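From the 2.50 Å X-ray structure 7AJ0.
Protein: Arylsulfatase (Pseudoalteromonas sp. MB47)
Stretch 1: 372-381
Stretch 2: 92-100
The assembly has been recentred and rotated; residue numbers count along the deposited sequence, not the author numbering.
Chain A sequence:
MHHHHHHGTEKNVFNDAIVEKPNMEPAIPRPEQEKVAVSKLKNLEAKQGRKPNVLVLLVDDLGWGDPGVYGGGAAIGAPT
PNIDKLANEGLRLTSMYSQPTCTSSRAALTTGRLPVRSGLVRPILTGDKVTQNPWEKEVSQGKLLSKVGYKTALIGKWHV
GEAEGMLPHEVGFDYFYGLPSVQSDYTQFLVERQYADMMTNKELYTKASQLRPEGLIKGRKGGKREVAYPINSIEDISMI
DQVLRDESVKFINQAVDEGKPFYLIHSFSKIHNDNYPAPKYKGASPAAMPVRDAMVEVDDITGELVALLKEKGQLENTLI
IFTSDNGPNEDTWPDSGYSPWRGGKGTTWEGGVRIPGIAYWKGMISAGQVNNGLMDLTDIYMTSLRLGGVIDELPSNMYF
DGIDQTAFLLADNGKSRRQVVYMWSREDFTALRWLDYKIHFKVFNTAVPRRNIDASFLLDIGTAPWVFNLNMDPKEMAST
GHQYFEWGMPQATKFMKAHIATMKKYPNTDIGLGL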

# COMPACT_ATOMS: atom_id res chain seq x y z
N ASN A 372 -19.99 -27.47 -13.33
CA ASN A 372 -18.75 -26.77 -13.05
C ASN A 372 -17.54 -27.45 -13.68
O ASN A 372 -16.40 -27.15 -13.30
CB ASN A 372 -18.56 -26.64 -11.54
CG ASN A 372 -17.61 -25.52 -11.16
OD1 ASN A 372 -17.49 -24.52 -11.87
ND2 ASN A 372 -16.92 -25.68 -10.03
N GLY A 373 -17.76 -28.36 -14.63
CA GLY A 373 -16.65 -29.04 -15.26
C GLY A 373 -15.83 -28.12 -16.14
O GLY A 373 -16.34 -27.19 -16.76
N LEU A 374 -14.53 -28.39 -16.20
CA LEU A 374 -13.61 -27.51 -16.91
C LEU A 374 -13.87 -27.56 -18.42
O LEU A 374 -14.03 -28.63 -19.00
CB LEU A 374 -12.17 -27.90 -16.63
CG LEU A 374 -11.68 -27.78 -15.18
CD1 LEU A 374 -10.18 -28.07 -15.11
CD2 LEU A 374 -12.00 -26.41 -14.60
N MET A 375 -13.90 -26.39 -19.04
CA MET A 375 -14.06 -26.29 -20.49
C MET A 375 -13.35 -25.05 -20.98
O MET A 375 -13.21 -24.06 -20.26
CB MET A 375 -15.54 -26.26 -20.89
CG MET A 375 -15.75 -26.25 -22.39
SD MET A 375 -17.30 -27.01 -22.91
CE MET A 375 -17.30 -26.62 -24.66
N ASP A 376 -12.91 -25.10 -22.24
CA ASP A 376 -12.05 -24.09 -22.85
C ASP A 376 -12.69 -23.63 -24.15
O ASP A 376 -13.55 -24.30 -24.72
CB ASP A 376 -10.65 -24.67 -23.10
CG ASP A 376 -9.59 -23.61 -23.34
OD1 ASP A 376 -9.73 -22.82 -24.30
OD2 ASP A 376 -8.62 -23.56 -22.56
N LEU A 377 -12.25 -22.46 -24.63
CA LEU A 377 -12.69 -22.01 -25.95
C LEU A 377 -12.19 -22.94 -27.05
O LEU A 377 -12.88 -23.14 -28.05
CB LEU A 377 -12.20 -20.59 -26.23
CG LEU A 377 -13.00 -19.43 -25.62
CD1 LEU A 377 -12.34 -18.11 -25.99
CD2 LEU A 377 -14.45 -19.45 -26.07
N THR A 378 -10.99 -23.52 -26.88
CA THR A 378 -10.52 -24.49 -27.85
C THR A 378 -11.38 -25.75 -27.87
O THR A 378 -11.37 -26.48 -28.86
CB THR A 378 -9.06 -24.87 -27.57
OG1 THR A 378 -8.96 -25.41 -26.24
CG2 THR A 378 -8.15 -23.66 -27.70
N ASP A 379 -12.12 -26.01 -26.79
CA ASP A 379 -13.00 -27.17 -26.76
C ASP A 379 -14.21 -26.98 -27.65
O ASP A 379 -14.76 -27.96 -28.18
CB ASP A 379 -13.43 -27.47 -25.32
CG ASP A 379 -12.27 -27.86 -24.43
OD1 ASP A 379 -11.19 -28.20 -24.96
OD2 ASP A 379 -12.44 -27.83 -23.19
N ILE A 380 -14.66 -25.74 -27.84
CA ILE A 380 -15.73 -25.48 -28.79
C ILE A 380 -15.27 -25.82 -30.20
O ILE A 380 -16.00 -26.45 -30.98
CB ILE A 380 -16.20 -24.01 -28.70
CG1 ILE A 380 -16.73 -23.71 -27.29
CG2 ILE A 380 -17.26 -23.72 -29.75
CD1 ILE A 380 -16.91 -22.23 -27.00
N TYR A 381 -14.05 -25.42 -30.55
CA TYR A 381 -13.47 -25.77 -31.84
C TYR A 381 -13.44 -27.28 -32.04
O TYR A 381 -13.93 -27.80 -33.04
CB TYR A 381 -12.07 -25.16 -31.94
CG TYR A 381 -11.22 -25.63 -33.09
CD1 TYR A 381 -10.52 -26.83 -33.02
CD2 TYR A 381 -11.09 -24.86 -34.24
CE1 TYR A 381 -9.73 -27.25 -34.07
CE2 TYR A 381 -10.31 -25.28 -35.29
CZ TYR A 381 -9.63 -26.47 -35.20
OH TYR A 381 -8.84 -26.89 -36.25
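Stretch 2 (92-100) RLTSMYSQP

Stretch 2 lies alongside stretch 1 in the same direction, as the order of nearest CA atoms establishes: Asn372 CA is 4.9 Å from Thr94 CA, Met375 CA 4.8 Å from Met96 CA, Asp376 CA 4.8 Å from Tyr97 CA and Leu377 CA 5.5 Å from Ser98 CA. Both numberings rise together. Stretch 2 enters as a strand at Arg92 and Leu93, turns a corner at Thr94 and Ser95, where phi/psi values are -100/-3 and -132/52, and becomes extended again at Met96 and Tyr97. This second segment forms a short, weakly bonded parallel pairing with Met375 and Asp376, beyond which stretch 1 turns into a helix. The two stretches bury 646 Å² between them, both sides summed.

The backbone hydrogen bonds follow the alternation expected of parallel strands. Met375 N donates to Ser95 O at 3.2 Å with an N-H...O angle of 148°, and Tyr97 N donates to Met375 O at 2.9 Å and 133°; Met375 thus uses both its amide and its carbonyl on residues flanking Met96. The next bond, Leu377 N to Tyr97 O at 3.1 Å, is weak, its angle being 126°. Two CA-H...O contacts supplement this ladder: Met96 CA lies 3.5 Å from Met375 O, and Asp376 CA lies 3.5 Å from Tyr97 O.

Polar side chains join the stretches at the corner. Asn372 OD1 accepts from Thr94 OG1 at 2.7 Å and from Ser95 OG at 2.4 Å, the latter very short, so one carboxamide oxygen gathers two consecutive hydroxyls. A water adds a bridge here, accepting from Ser95 N at 2.8 Å and donating to Gly373 O at 2.7 Å.

Apolar packing is centred on Met96. Its side chain and that of Met375 project to the same face of the sheet, bringing Met375 CG within 3.6 Å of Met96 SD. With chi1 t and chi2 p, the Met96 side chain places its CE 3.3 Å from Ile380 CD1 and 4.1 Å from Leu377 CD2, carrying the contact onto the helix. Met375 is t at all three chi angles and reaches back before the corner, where its SD lies 3.7 Å from Leu93 CD1. Tyr97 and Asp376 point to the other face; there Leu374 CD2 approaches Tyr97 CE2 at 4.1 Å.

Within stretch 1, Asp376 caps the helix: its OD1 accepts from Thr378 N at 3.0 Å and 166°. The paired segment leads directly into the helix, whose Leu377 and Ile380 meet Met96.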

# COMPACT_ATOMS: atom_id res chain seq x y z
N ARG A 92 -25.75 -24.54 -18.16
CA ARG A 92 -24.95 -23.39 -17.78
C ARG A 92 -23.62 -23.89 -17.22
O ARG A 92 -23.60 -24.62 -16.23
CB ARG A 92 -25.68 -22.52 -16.77
CG ARG A 92 -24.89 -21.30 -16.34
CD ARG A 92 -25.77 -20.27 -15.66
NE ARG A 92 -26.31 -20.73 -14.38
CZ ARG A 92 -25.68 -20.62 -13.22
NH1 ARG A 92 -24.48 -20.06 -13.15
NH2 ARG A 92 -26.26 -21.07 -12.11
N LEU A 93 -22.52 -23.49 -17.85
CA LEU A 93 -21.18 -23.87 -17.44
C LEU A 93 -20.60 -22.77 -16.56
O LEU A 93 -20.53 -21.61 -16.98
CB LEU A 93 -20.29 -24.12 -18.65
CG LEU A 93 -20.71 -25.27 -19.57
CD1 LEU A 93 -19.80 -25.32 -20.79
CD2 LEU A 93 -20.67 -26.59 -18.82
N THR A 94 -20.18 -23.13 -15.35
CA THR A 94 -19.65 -22.17 -14.40
C THR A 94 -18.12 -22.17 -14.35
O THR A 94 -17.55 -21.35 -13.62
CB THR A 94 -20.20 -22.45 -12.99
OG1 THR A 94 -19.99 -23.82 -12.64
CG2 THR A 94 -21.69 -22.14 -12.94
N SER A 95 -17.46 -23.04 -15.10
CA SER A 95 -16.00 -23.08 -15.18
C SER A 95 -15.55 -23.14 -16.64
O SER A 95 -14.77 -24.00 -17.06
CB SER A 95 -15.43 -24.26 -14.39
OG SER A 95 -15.40 -23.95 -13.00
N MET A 96 -16.07 -22.21 -17.44
CA MET A 96 -15.67 -22.04 -18.83
C MET A 96 -14.56 -21.00 -18.89
O MET A 96 -14.61 -19.98 -18.20
CB MET A 96 -16.87 -21.61 -19.67
CG MET A 96 -16.56 -21.29 -21.12
SD MET A 96 -16.09 -22.71 -22.10
CE MET A 96 -16.46 -22.08 -23.73
N TYR A 97 -13.55 -21.26 -19.72
CA TYR A 97 -12.34 -20.46 -19.72
C TYR A 97 -11.98 -19.97 -21.11
O TYR A 97 -12.18 -20.67 -22.10
CB TYR A 97 -11.16 -21.26 -19.14
CG TYR A 97 -11.18 -21.30 -17.63
CD1 TYR A 97 -10.66 -20.26 -16.89
CD2 TYR A 97 -11.75 -22.37 -16.95
CE1 TYR A 97 -10.69 -20.28 -15.51
CE2 TYR A 97 -11.78 -22.40 -15.58
CZ TYR A 97 -11.25 -21.35 -14.86
OH TYR A 97 -11.28 -21.37 -13.49
N SER A 98 -11.44 -18.75 -21.15
CA SER A 98 -10.98 -18.12 -22.39
C SER A 98 -9.53 -17.70 -22.24
O SER A 98 -8.89 -18.03 -21.23
CB SER A 98 -11.85 -16.92 -22.72
OG SER A 98 -11.67 -15.89 -21.76
N GLN A 99 -9.00 -16.98 -23.20
CA GLN A 99 -7.72 -16.31 -23.07
C GLN A 99 -7.93 -14.92 -22.48
O GLN A 99 -9.05 -14.42 -22.40
CB GLN A 99 -7.02 -16.24 -24.42
CG GLN A 99 -6.90 -17.59 -25.11
CD GLN A 99 -6.13 -18.59 -24.28
OE1 GLN A 99 -4.95 -18.38 -23.96
NE2 GLN A 99 -6.78 -19.69 -23.91
N PRO A 100 -6.86 -14.26 -22.04
CA PRO A 100 -7.03 -12.97 -21.35
C PRO A 100 -7.34 -11.78 -22.26
O PRO A 100 -7.73 -10.73 -21.73
CB PRO A 100 -5.68 -12.76 -20.63
CG PRO A 100 -5.02 -14.10 -20.64
CD PRO A 100 -5.48 -14.76 -21.90
O HOH W 1 -18.29 -25.38 -16.30